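Local coordinates for nonsense-mediated mRNA decay protein 2 (Saccharomyces cerevisiae, PDB 4LUN) that takes part in nonsense-mediated decay of mRNAs with premature stop codons, this chain being the N-terminal MIF4G domain of Upf2, at residues E71-V74 against T75-C79; S32-K35 against R36-F40; G142-R145 against V146-L150. One frame throughout, in Å; residues are numbered along the deposited sequence.

Interaction 1. Residues E71-V74 against T75-C79; sequences EIIV and TVTEC
Two threonines, Thr-75 and Thr-77, fold their hydroxyls back onto the carbonyl oxygens of Glu-71 and Ile-73, one turn earlier in helix 69-81, making this a local i to i+4 contact within one helix of the all-helical MIF4G domain. In each case the carbonyl oxygen takes two hydrogen bonds. Glu-71 O accepts from Thr-75 OG1 at 2.8 Å and from Thr-75 N at 2.9 Å; the two donors approach from opposite faces of the peptide plane, the hydroxyl tilted 34° from it. Ile-73 O is gripped the same way, with Thr-77 OG1 at 2.6 Å and Thr-77 N at 2.9 Å, and here the hydroxyl sits above the carbonyl plane, 37° out of it and off the lone-pair directions. Both side chains owe this reach to the same rotation: with chi1 near -60° in both, OG1 lies beside its own backbone N, while CG2 turns the other way, beside the carbonyl carbon. The extended side chain of Glu-71 runs alongside Thr-75, its CG 4.0 Å from Thr-75 OG1. On another face of the turn the contact is apolar, Ile-72 CG2 standing 4.3 Å from Val-76 CG2. That face is packed between helices: Ile-72 lies on Ile-41 and Val-76 on Leu-44 of helix 34-44, and Val-76 also meets Leu-100 of helix 87-104. Ile-73 and Thr-77 instead face helix 106-116, through Pro-111 and Leu-112. The buried Thr-75 and the partly exposed Thr-77 thus bring polar atoms into helix-to-helix packing as donors to their own main chain, so each hydroxyl's hydrogen is spent within the helix.

Interaction 2. Residues S32-K35 against R36-F40; sequences SSIK and RNTGF
Ser-33 OG accepts from Arg-36 N at 3.1 Å, with an N-H...O angle of 153°, and Ser-33 is thereby the N-cap residue of helix 34-44. A chi1 of 71° places this hydroxyl oxygen between the serine's own backbone N and carbonyl carbon, from where it bends over the first turn and also comes 3.2 Å from Arg-36 CB. Ser-33 O accepts from Asn-37 N at 3.0 Å; the side-chain nitrogen Asn-37 ND2 lies 2.8 Å from Ser-33 O. One residue on, Ile-34 O receives both Thr-38 N and Thr-38 OG1, each at 2.8 Å, the amide nearly along the C=O axis and the hydroxyl tilted 33° from the carbonyl plane. Thr-38 CG2 meets Ile-34 CG2 at 3.9 Å, an apolar touch beside the double grip. Further out, Ser-33 OG is also hydrogen-bonded to Asp-31 OD1, which positions the cap from the preceding loop. The Arg-36 guanidinium leads away from the turn into salt bridges with Asp-31, Asp-59 and Glu-62. The helix start thus has its Arg-36 N-H satisfied by a side chain, and Asp-31 ties together the capping serine and the arginine; its negative charge would probably also interact favourably with the helix dipole.

Interaction 3. Residues G142-R145 against V146-L150; sequences GNLR and VFTEL
Leu-144 O is held by two donors of one residue: Thr-148 OG1 at 2.8 Å and Thr-148 N at 3.0 Å, arriving from opposite faces of the carbonyl plane. The threonine hydroxyl reaches it because chi1 sets OG1 beside the residue's own nitrogen, on the side facing the preceding turn of helix 130-152. Leu-144 CD1 lies alongside, 4.0 Å from Thr-148 OG1. A second i to i+4 pair is charged. Arg-145 NE donates to Glu-149 OE2 at 3.0 Å with an N-H...O angle of 166°, and Glu-149 OE2 accepts on its anti lone pair; the acceptor is only 6° out of the guanidinium plane, so the approach is edge-on. Arg-145 NH2 adds a weak bond to Glu-149 OE2 at 3.5 Å. Bends at chi2 in both side chains bring the groups together, the two planes standing 35° apart. Helix 201-210 packs against Leu-144 and Thr-148 through Phe-207, while Val-90 of helix 87-104 touches both Arg-145 and Glu-149. The salt bridge probably offsets the two charges where the helix meets helix 87-104. Since Arg-145 NH2 also donates to Asn-87 OD1, the guanidinium is held from two directions, by the carboxylate and by the asparagine, which probably fixes its rotation.

All three contacts are single-turn, i to i+3 or i+4 arrangements within the MIF4G domain, and threonine hydroxyls return to carbonyls four residues back in each. Interactions 1 and 2 have centres about 16 Å apart and touch directly: Ile-72 CD1 packs on Phe-40 CE2 at 3.9 Å, so helices 34-44 and 69-81 are neighbours. Interaction 3 lies deeper, its centre about 5 Å from that of the chain, against about 19 Å for interaction 1 and 33 Å for interaction 2. Its nearest atoms stay about 7 Å from interaction 1, but helix 87-104 bridges the two, Ile-97 touching both Val-76 and Leu-150.

Interaction 1. Residues E71-V74 against T75-C79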
# COMPACT_ATOMS: atom_id res chain seq x y z
N GLU A 71 22.08 12.36 0.02
CA GLU A 71 22.39 11.02 0.48
C GLU A 71 21.36 10.49 1.48
O GLU A 71 21.04 9.30 1.48
CB GLU A 71 23.80 10.98 1.10
CG GLU A 71 24.12 9.67 1.78
CD GLU A 71 25.60 9.49 2.01
OE1 GLU A 71 26.35 10.48 1.83
OE2 GLU A 71 26.01 8.37 2.36
N ILE A 72 20.83 11.38 2.32
CA ILE A 72 19.81 10.99 3.29
C ILE A 72 18.54 10.57 2.56
O ILE A 72 17.91 9.57 2.91
CB ILE A 72 19.48 12.14 4.25
CG1 ILE A 72 20.64 12.38 5.23
CG2 ILE A 72 18.22 11.84 5.04
CD1 ILE A 72 20.43 13.58 6.13
N ILE A 73 18.18 11.33 1.53
CA ILE A 73 16.99 11.04 0.73
C ILE A 73 17.07 9.66 0.07
O ILE A 73 16.14 8.86 0.18
CB ILE A 73 16.79 12.12 -0.36
CG1 ILE A 73 16.40 13.45 0.29
CG2 ILE A 73 15.72 11.68 -1.37
CD1 ILE A 73 16.57 14.63 -0.61
N VAL A 74 18.18 9.38 -0.60
CA VAL A 74 18.40 8.06 -1.20
C VAL A 74 18.41 6.94 -0.15
O VAL A 74 17.76 5.91 -0.32
CB VAL A 74 19.71 8.00 -2.00
CG1 VAL A 74 19.98 6.58 -2.49
CG2 VAL A 74 19.66 8.97 -3.17
N THR A 75 19.13 7.16 0.94
CA THR A 75 19.21 6.18 2.01
C THR A 75 17.85 5.87 2.62
O THR A 75 17.47 4.70 2.77
CB THR A 75 20.16 6.64 3.13
OG1 THR A 75 21.48 6.81 2.59
CG2 THR A 75 20.21 5.62 4.26
N VAL A 76 17.10 6.92 2.95
CA VAL A 76 15.77 6.76 3.53
C VAL A 76 14.79 6.11 2.54
O VAL A 76 13.95 5.31 2.94
CB VAL A 76 15.23 8.12 4.04
CG1 VAL A 76 13.73 8.18 3.97
CG2 VAL A 76 15.72 8.38 5.46
N THR A 77 14.92 6.45 1.26
CA THR A 77 14.06 5.87 0.24
C THR A 77 14.20 4.35 0.24
O THR A 77 13.21 3.62 0.21
CB THR A 77 14.38 6.39 -1.17
OG1 THR A 77 14.18 7.81 -1.22
CG2 THR A 77 13.46 5.73 -2.20
N GLU A 78 15.44 3.89 0.29
CA GLU A 78 15.73 2.46 0.35
C GLU A 78 15.20 1.84 1.64
O GLU A 78 14.56 0.79 1.62
CB GLU A 78 17.23 2.21 0.21
CG GLU A 78 17.58 0.94 -0.52
CD GLU A 78 18.87 1.08 -1.32
OE1 GLU A 78 18.85 0.80 -2.53
OE2 GLU A 78 19.90 1.46 -0.72
N CYS A 79 15.45 2.50 2.77
CA CYS A 79 14.98 2.00 4.06
C CYS A 79 13.46 1.93 4.13
O CYS A 79 12.90 0.97 4.67
CB CYS A 79 15.49 2.86 5.21
SG CYS A 79 17.28 2.81 5.39

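Interaction 2. Residues S32-K35 against R36-F40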
# COMPACT_ATOMS: atom_id res chain seq x y z
N SER A 32 28.17 19.85 12.40
CA SER A 32 28.20 19.60 10.96
C SER A 32 29.38 18.72 10.56
O SER A 32 29.68 18.59 9.37
CB SER A 32 28.23 20.92 10.17
OG SER A 32 29.43 21.64 10.40
N SER A 33 30.02 18.10 11.54
CA SER A 33 31.21 17.30 11.29
C SER A 33 30.92 16.09 10.41
O SER A 33 29.80 15.55 10.41
CB SER A 33 31.82 16.82 12.61
OG SER A 33 31.00 15.85 13.22
N ILE A 34 31.93 15.65 9.67
CA ILE A 34 31.80 14.48 8.81
C ILE A 34 31.45 13.24 9.65
O ILE A 34 30.57 12.47 9.28
CB ILE A 34 33.07 14.22 7.99
CG1 ILE A 34 33.34 15.37 7.02
CG2 ILE A 34 32.96 12.90 7.25
CD1 ILE A 34 32.19 15.68 6.08
N LYS A 35 32.12 13.08 10.79
CA LYS A 35 31.85 11.94 11.67
C LYS A 35 30.38 11.89 12.09
O LYS A 35 29.74 10.84 12.01
CB LYS A 35 32.76 11.96 12.90
CG LYS A 35 32.58 10.77 13.84
CD LYS A 35 33.80 10.62 14.78
CE LYS A 35 33.64 11.42 16.07
NZ LYS A 35 34.90 11.37 16.91
N ARG A 36 29.85 13.04 12.50
CA ARG A 36 28.47 13.11 12.99
C ARG A 36 27.49 12.78 11.88
O ARG A 36 26.50 12.06 12.09
CB ARG A 36 28.15 14.50 13.53
CG ARG A 36 26.86 14.55 14.34
CD ARG A 36 26.98 13.65 15.55
NE ARG A 36 25.72 13.50 16.27
CZ ARG A 36 25.31 14.32 17.23
NH1 ARG A 36 26.06 15.36 17.59
NH2 ARG A 36 24.15 14.10 17.84
N ASN A 37 27.75 13.32 10.69
CA ASN A 37 26.81 13.20 9.59
C ASN A 37 26.85 11.82 8.95
O ASN A 37 25.82 11.27 8.59
CB ASN A 37 27.04 14.30 8.54
CG ASN A 37 26.67 15.69 9.06
OD1 ASN A 37 25.54 15.92 9.50
ND2 ASN A 37 27.62 16.61 9.00
N THR A 38 28.05 11.25 8.82
CA THR A 38 28.14 9.88 8.34
C THR A 38 27.62 8.91 9.40
O THR A 38 27.11 7.84 9.06
CB THR A 38 29.59 9.49 7.95
OG1 THR A 38 30.46 9.73 9.06
CG2 THR A 38 30.05 10.29 6.77
N GLY A 39 27.74 9.28 10.67
CA GLY A 39 27.22 8.48 11.75
C GLY A 39 25.70 8.43 11.69
O GLY A 39 25.08 7.43 12.07
N PHE A 40 25.10 9.51 11.21
CA PHE A 40 23.65 9.54 11.02
C PHE A 40 23.21 8.59 9.89
O PHE A 40 22.24 7.84 10.05
CB PHE A 40 23.17 10.97 10.74
CG PHE A 40 21.67 11.09 10.60
CD1 PHE A 40 20.85 11.03 11.71
CD2 PHE A 40 21.09 11.25 9.35
CE1 PHE A 40 19.48 11.14 11.59
CE2 PHE A 40 19.71 11.37 9.23
CZ PHE A 40 18.91 11.30 10.35

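Interaction 3. Residues G142-R145 against V146-L150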
# COMPACT_ATOMS: atom_id res chain seq x y z
N GLY A 142 3.01 -3.99 1.68
CA GLY A 142 3.82 -3.33 2.70
C GLY A 142 4.10 -1.88 2.35
O GLY A 142 4.04 -0.99 3.21
N ASN A 143 4.46 -1.65 1.09
CA ASN A 143 4.71 -0.30 0.62
C ASN A 143 3.45 0.56 0.70
O ASN A 143 3.52 1.73 1.07
CB ASN A 143 5.24 -0.33 -0.82
CG ASN A 143 6.64 -0.94 -0.91
OD1 ASN A 143 7.38 -0.96 0.08
ND2 ASN A 143 7.00 -1.41 -2.09
N LEU A 144 2.31 -0.03 0.35
CA LEU A 144 1.05 0.70 0.44
C LEU A 144 0.73 1.03 1.89
O LEU A 144 0.24 2.12 2.19
CB LEU A 144 -0.09 -0.13 -0.17
CG LEU A 144 -1.52 0.41 -0.06
CD1 LEU A 144 -1.67 1.71 -0.87
CD2 LEU A 144 -2.50 -0.65 -0.55
N ARG A 145 1.04 0.11 2.80
CA ARG A 145 0.71 0.35 4.20
C ARG A 145 1.52 1.52 4.73
O ARG A 145 0.99 2.44 5.38
CB ARG A 145 0.98 -0.91 5.02
CG ARG A 145 0.44 -0.85 6.44
CD ARG A 145 1.50 -0.41 7.41
NE ARG A 145 0.95 -0.26 8.76
CZ ARG A 145 0.96 -1.22 9.67
NH1 ARG A 145 1.50 -2.40 9.39
NH2 ARG A 145 0.44 -0.99 10.88
N VAL A 146 2.81 1.50 4.44
CA VAL A 146 3.72 2.54 4.91
C VAL A 146 3.36 3.89 4.29
O VAL A 146 3.37 4.92 4.98
CB VAL A 146 5.19 2.16 4.62
CG1 VAL A 146 6.11 3.37 4.81
CG2 VAL A 146 5.62 1.00 5.53
N PHE A 147 3.04 3.88 3.00
CA PHE A 147 2.60 5.10 2.33
C PHE A 147 1.41 5.70 3.05
O PHE A 147 1.37 6.90 3.29
CB PHE A 147 2.21 4.85 0.88
CG PHE A 147 1.61 6.06 0.24
CD1 PHE A 147 2.42 6.99 -0.39
CD2 PHE A 147 0.24 6.28 0.28
CE1 PHE A 147 1.87 8.14 -0.96
CE2 PHE A 147 -0.31 7.43 -0.28
CZ PHE A 147 0.52 8.35 -0.91
N THR A 148 0.44 4.84 3.36
CA THR A 148 -0.82 5.31 3.92
C THR A 148 -0.62 5.87 5.33
O THR A 148 -1.25 6.88 5.69
CB THR A 148 -1.88 4.20 3.88
OG1 THR A 148 -2.03 3.76 2.53
CG2 THR A 148 -3.23 4.75 4.33
N GLU A 149 0.26 5.25 6.10
CA GLU A 149 0.53 5.74 7.45
C GLU A 149 1.16 7.13 7.38
O GLU A 149 0.86 8.00 8.22
CB GLU A 149 1.44 4.79 8.23
CG GLU A 149 0.93 3.36 8.42
CD GLU A 149 -0.22 3.24 9.42
OE1 GLU A 149 -0.72 4.27 9.92
OE2 GLU A 149 -0.62 2.09 9.70
N LEU A 150 2.01 7.34 6.38
CA LEU A 150 2.64 8.66 6.20
C LEU A 150 1.70 9.68 5.58
O LEU A 150 1.89 10.90 5.74
CB LEU A 150 3.92 8.54 5.35
CG LEU A 150 5.06 7.84 6.06
CD1 LEU A 150 6.15 7.46 5.06
CD2 LEU A 150 5.62 8.75 7.16